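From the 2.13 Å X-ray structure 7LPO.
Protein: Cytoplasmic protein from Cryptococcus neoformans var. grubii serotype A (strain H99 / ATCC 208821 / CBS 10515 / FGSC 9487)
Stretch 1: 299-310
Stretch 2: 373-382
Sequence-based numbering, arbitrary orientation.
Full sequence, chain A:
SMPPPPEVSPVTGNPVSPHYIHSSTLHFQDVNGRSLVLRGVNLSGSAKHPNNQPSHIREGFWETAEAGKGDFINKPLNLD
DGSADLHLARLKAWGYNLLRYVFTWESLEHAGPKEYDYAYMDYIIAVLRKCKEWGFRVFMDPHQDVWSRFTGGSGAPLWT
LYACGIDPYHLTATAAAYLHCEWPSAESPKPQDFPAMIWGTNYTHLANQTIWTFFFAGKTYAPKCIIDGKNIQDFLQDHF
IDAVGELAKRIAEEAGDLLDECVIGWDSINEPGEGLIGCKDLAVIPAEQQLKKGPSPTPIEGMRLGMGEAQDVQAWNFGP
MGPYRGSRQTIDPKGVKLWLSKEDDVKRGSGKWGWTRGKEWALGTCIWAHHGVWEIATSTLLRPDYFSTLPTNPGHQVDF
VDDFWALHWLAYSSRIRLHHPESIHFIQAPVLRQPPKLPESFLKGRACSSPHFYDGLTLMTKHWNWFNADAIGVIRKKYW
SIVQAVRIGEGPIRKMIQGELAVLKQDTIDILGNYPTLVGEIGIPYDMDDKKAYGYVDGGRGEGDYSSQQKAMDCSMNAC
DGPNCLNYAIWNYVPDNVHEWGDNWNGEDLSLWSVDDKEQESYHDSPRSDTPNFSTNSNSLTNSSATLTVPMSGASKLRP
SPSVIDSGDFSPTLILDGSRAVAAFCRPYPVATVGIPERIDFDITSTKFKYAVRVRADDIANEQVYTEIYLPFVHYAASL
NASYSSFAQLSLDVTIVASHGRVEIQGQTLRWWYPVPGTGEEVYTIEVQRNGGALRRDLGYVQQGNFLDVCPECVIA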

# COMPACT_ATOMS: atom_id res chain seq x y z
N PRO A 299 -14.95 -7.19 20.53
CA PRO A 299 -13.73 -7.08 21.36
C PRO A 299 -13.80 -7.90 22.64
O PRO A 299 -12.83 -8.60 22.97
N ILE A 300 -14.92 -7.88 23.36
CA ILE A 300 -14.99 -8.61 24.62
C ILE A 300 -15.09 -10.11 24.36
O ILE A 300 -14.50 -10.92 25.09
N GLU A 301 -15.83 -10.52 23.32
CA GLU A 301 -15.85 -11.94 22.97
C GLU A 301 -14.45 -12.44 22.64
O GLU A 301 -14.11 -13.58 22.98
N GLY A 302 -13.64 -11.62 21.98
CA GLY A 302 -12.30 -12.05 21.63
C GLY A 302 -11.39 -12.19 22.84
O GLY A 302 -10.55 -13.09 22.89
N MET A 303 -11.56 -11.30 23.83
CA MET A 303 -10.82 -11.41 25.08
C MET A 303 -11.20 -12.68 25.83
O MET A 303 -10.33 -13.38 26.36
N ARG A 304 -12.50 -12.99 25.90
CA ARG A 304 -12.91 -14.25 26.53
C ARG A 304 -12.32 -15.44 25.79
O ARG A 304 -11.87 -16.41 26.41
N LEU A 305 -12.33 -15.38 24.45
CA LEU A 305 -11.70 -16.44 23.67
C LEU A 305 -10.21 -16.53 23.98
O LEU A 305 -9.64 -17.62 24.07
N GLY A 306 -9.55 -15.38 24.12
CA GLY A 306 -8.13 -15.38 24.43
C GLY A 306 -7.81 -15.93 25.80
O GLY A 306 -6.64 -16.21 26.08
N MET A 307 -8.81 -16.05 26.68
CA MET A 307 -8.67 -16.74 27.95
C MET A 307 -9.19 -18.18 27.86
O MET A 307 -9.38 -18.83 28.89
N GLY A 308 -9.40 -18.69 26.65
CA GLY A 308 -9.73 -20.08 26.46
C GLY A 308 -11.19 -20.43 26.58
O GLY A 308 -11.52 -21.62 26.59
N GLU A 309 -12.08 -19.44 26.67
CA GLU A 309 -13.50 -19.69 26.87
C GLU A 309 -14.23 -19.72 25.53
O GLU A 309 -14.09 -18.80 24.72
N ALA A 310 -15.01 -20.77 25.31
CA ALA A 310 -15.76 -20.91 24.08
C ALA A 310 -16.78 -19.78 23.94
O ALA A 310 -17.36 -19.31 24.92
N VAL A 373 -10.18 -3.72 32.51
CA VAL A 373 -11.20 -3.58 31.47
C VAL A 373 -12.34 -4.55 31.71
O VAL A 373 -13.51 -4.21 31.50
N TRP A 374 -12.04 -5.79 32.11
CA TRP A 374 -13.08 -6.77 32.38
C TRP A 374 -12.64 -7.70 33.49
O TRP A 374 -11.46 -7.76 33.86
N GLU A 375 -13.60 -8.44 34.02
CA GLU A 375 -13.40 -9.35 35.14
C GLU A 375 -13.51 -10.79 34.64
O GLU A 375 -14.58 -11.21 34.19
N ILE A 376 -12.42 -11.54 34.76
CA ILE A 376 -12.36 -12.88 34.19
C ILE A 376 -13.30 -13.84 34.91
O ILE A 376 -13.91 -14.72 34.28
N ALA A 377 -13.43 -13.72 36.23
CA ALA A 377 -14.23 -14.68 36.98
C ALA A 377 -15.69 -14.64 36.54
O ALA A 377 -16.34 -15.69 36.40
N THR A 378 -16.22 -13.45 36.30
CA THR A 378 -17.62 -13.27 35.93
C THR A 378 -17.83 -12.91 34.46
O THR A 378 -18.98 -12.88 34.01
N SER A 379 -16.76 -12.65 33.71
CA SER A 379 -16.83 -12.24 32.30
C SER A 379 -17.54 -10.90 32.13
O SER A 379 -18.08 -10.61 31.05
N THR A 380 -17.55 -10.08 33.17
CA THR A 380 -18.25 -8.81 33.14
C THR A 380 -17.35 -7.74 32.54
O THR A 380 -16.20 -7.57 32.96
N LEU A 381 -17.88 -7.04 31.53
CA LEU A 381 -17.21 -5.87 30.97
C LEU A 381 -17.32 -4.73 31.98
O LEU A 381 -18.42 -4.27 32.28
N LEU A 382 -16.19 -4.31 32.53
CA LEU A 382 -16.19 -3.30 33.58
C LEU A 382 -16.04 -1.88 33.05
O LEU A 382 -16.57 -0.94 33.65

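Stretch 1 packs against stretch 2 largely through Trp 374 (chi1 65°, p; chi2 -66°), whose CA-to-CB bond points toward the helix and which has the largest covered area of any residue here, 96 Å² of the 501 Å² buried in total. Pro 299, helical, is out of reach of stretch 2. Ile 300 (t, p) points toward stretch 2 and carries CD1 over one face of the indole: Ile 300 CD1 lies 3.8 Å from Trp 374 CG and 4.2 Å from the five-membered ring centroid, 28° off the ring normal, which identifies a CH-pi contact. Ile 300 CD1 also meets Leu 381 CD1 at 4.0 Å, Leu 381 being t, p.

Glu 301 and Gly 302 make no contact with stretch 2. One turn on from Ile 300, Met 303 (m, t, t) also points toward stretch 2. Met 303 SD sits 3.7 Å from Trp 374 CD1, yet the 40° offset from the five-membered ring normal makes this sulfur-aromatic approach oblique. Trp 374 NE1 finds its hydrogen-bond partner elsewhere in the structure.

Arg 304 (m, t, t, chi4 157°) starts sideways, but its extended chain brings the guanidinium to stretch 2. Arg 304 CG passes 3.9 Å from Trp 374 CZ3, and Arg 304 NH2 donates to Ser 379 O at 2.9 Å with an N-H...acceptor angle of 164°; the oxygen lies near the guanidinium plane, as a nearly linear bond requires.

Leu 305 points away. Met 307 (m, m, m) turns back toward stretch 2, placing Met 307 CG 3.9 Å from Trp 374 CZ2 at the ring edge and Met 307 CE 3.9 Å from CD1 of Ile 376 (m, t), whose side chain begins sideways and ends nearer. Past Gly 308, Glu 309 (m, t, chi3 15°) points toward stretch 2; Glu 309 OE1 approaches Ser 379 OG (chi1 m) at 3.5 Å, a polar proximity rather than an assigned hydrogen bond.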

# COMPACT_ATOMS: atom_id res chain seq x y z
CB PRO A 299 -13.62 -5.57 21.63
CG PRO A 299 -14.28 -4.94 20.44
CD PRO A 299 -15.42 -5.87 20.06
CB ILE A 300 -16.15 -8.09 25.49
CG1 ILE A 300 -16.16 -8.82 26.83
CG2 ILE A 300 -17.48 -8.30 24.78
CD1 ILE A 300 -14.93 -8.60 27.66
CB GLU A 301 -16.80 -12.19 21.80
CG GLU A 301 -18.27 -12.10 22.16
CD GLU A 301 -19.19 -12.36 20.97
OE1 GLU A 301 -18.80 -12.08 19.81
OE2 GLU A 301 -20.33 -12.86 21.19
CB MET A 303 -11.07 -10.18 25.94
CG MET A 303 -10.46 -8.89 25.39
SD MET A 303 -11.01 -7.41 26.28
CE MET A 303 -10.30 -6.12 25.27
CB ARG A 304 -14.43 -14.36 26.55
CG ARG A 304 -15.12 -13.38 27.49
CD ARG A 304 -16.58 -13.29 27.12
NE ARG A 304 -17.30 -12.29 27.91
CZ ARG A 304 -18.43 -11.71 27.52
NH1 ARG A 304 -18.96 -12.01 26.34
NH2 ARG A 304 -19.02 -10.81 28.30
CB LEU A 305 -11.92 -16.18 22.18
CG LEU A 305 -13.33 -16.42 21.64
CD1 LEU A 305 -13.46 -15.90 20.20
CD2 LEU A 305 -13.68 -17.89 21.68
CB MET A 307 -9.41 -15.98 29.05
CG MET A 307 -8.68 -14.75 29.56
SD MET A 307 -7.01 -15.10 30.22
CE MET A 307 -7.41 -16.23 31.55
CB GLU A 309 -14.12 -18.62 27.76
CG GLU A 309 -13.51 -18.52 29.14
CD GLU A 309 -14.11 -17.39 29.94
OE1 GLU A 309 -15.19 -16.88 29.54
OE2 GLU A 309 -13.51 -17.01 30.97
CB ALA A 310 -16.48 -22.26 24.04
CB VAL A 373 -10.56 -3.77 30.08
CG1 VAL A 373 -11.64 -3.79 28.98
CG2 VAL A 373 -9.54 -2.68 29.82
CB TRP A 374 -13.45 -7.56 31.12
CG TRP A 374 -12.39 -8.44 30.53
CD1 TRP A 374 -11.22 -8.04 29.96
CD2 TRP A 374 -12.43 -9.87 30.43
NE1 TRP A 374 -10.52 -9.13 29.51
CE2 TRP A 374 -11.24 -10.27 29.78
CE3 TRP A 374 -13.35 -10.85 30.80
CZ2 TRP A 374 -10.94 -11.60 29.51
CZ3 TRP A 374 -13.05 -12.17 30.54
CH2 TRP A 374 -11.86 -12.54 29.90
CB GLU A 375 -14.43 -9.09 36.24
CG GLU A 375 -14.24 -9.99 37.46
CD GLU A 375 -15.22 -9.68 38.57
OE1 GLU A 375 -16.33 -9.18 38.27
OE2 GLU A 375 -14.88 -9.93 39.75
CB ILE A 376 -10.90 -13.40 34.22
CG1 ILE A 376 -10.08 -12.72 33.12
CG2 ILE A 376 -10.88 -14.91 34.05
CD1 ILE A 376 -8.59 -12.89 33.28
CB ALA A 377 -14.12 -14.42 38.49
CB THR A 378 -18.25 -12.16 36.79
OG1 THR A 378 -17.59 -10.92 36.52
CG2 THR A 378 -18.12 -12.48 38.26
CB SER A 379 -17.51 -13.31 31.45
OG SER A 379 -16.87 -14.57 31.60
CB THR A 380 -18.70 -8.40 34.54
OG1 THR A 380 -19.53 -9.43 35.09
CG2 THR A 380 -19.47 -7.10 34.50
CB LEU A 381 -17.87 -5.48 29.65
CG LEU A 381 -17.20 -4.41 28.80
CD1 LEU A 381 -15.76 -4.76 28.49
CD2 LEU A 381 -18.02 -4.22 27.51
CB LEU A 382 -15.06 -3.57 34.57
CG LEU A 382 -15.14 -4.85 35.40
CD1 LEU A 382 -13.90 -4.94 36.29
CD2 LEU A 382 -16.40 -4.90 36.25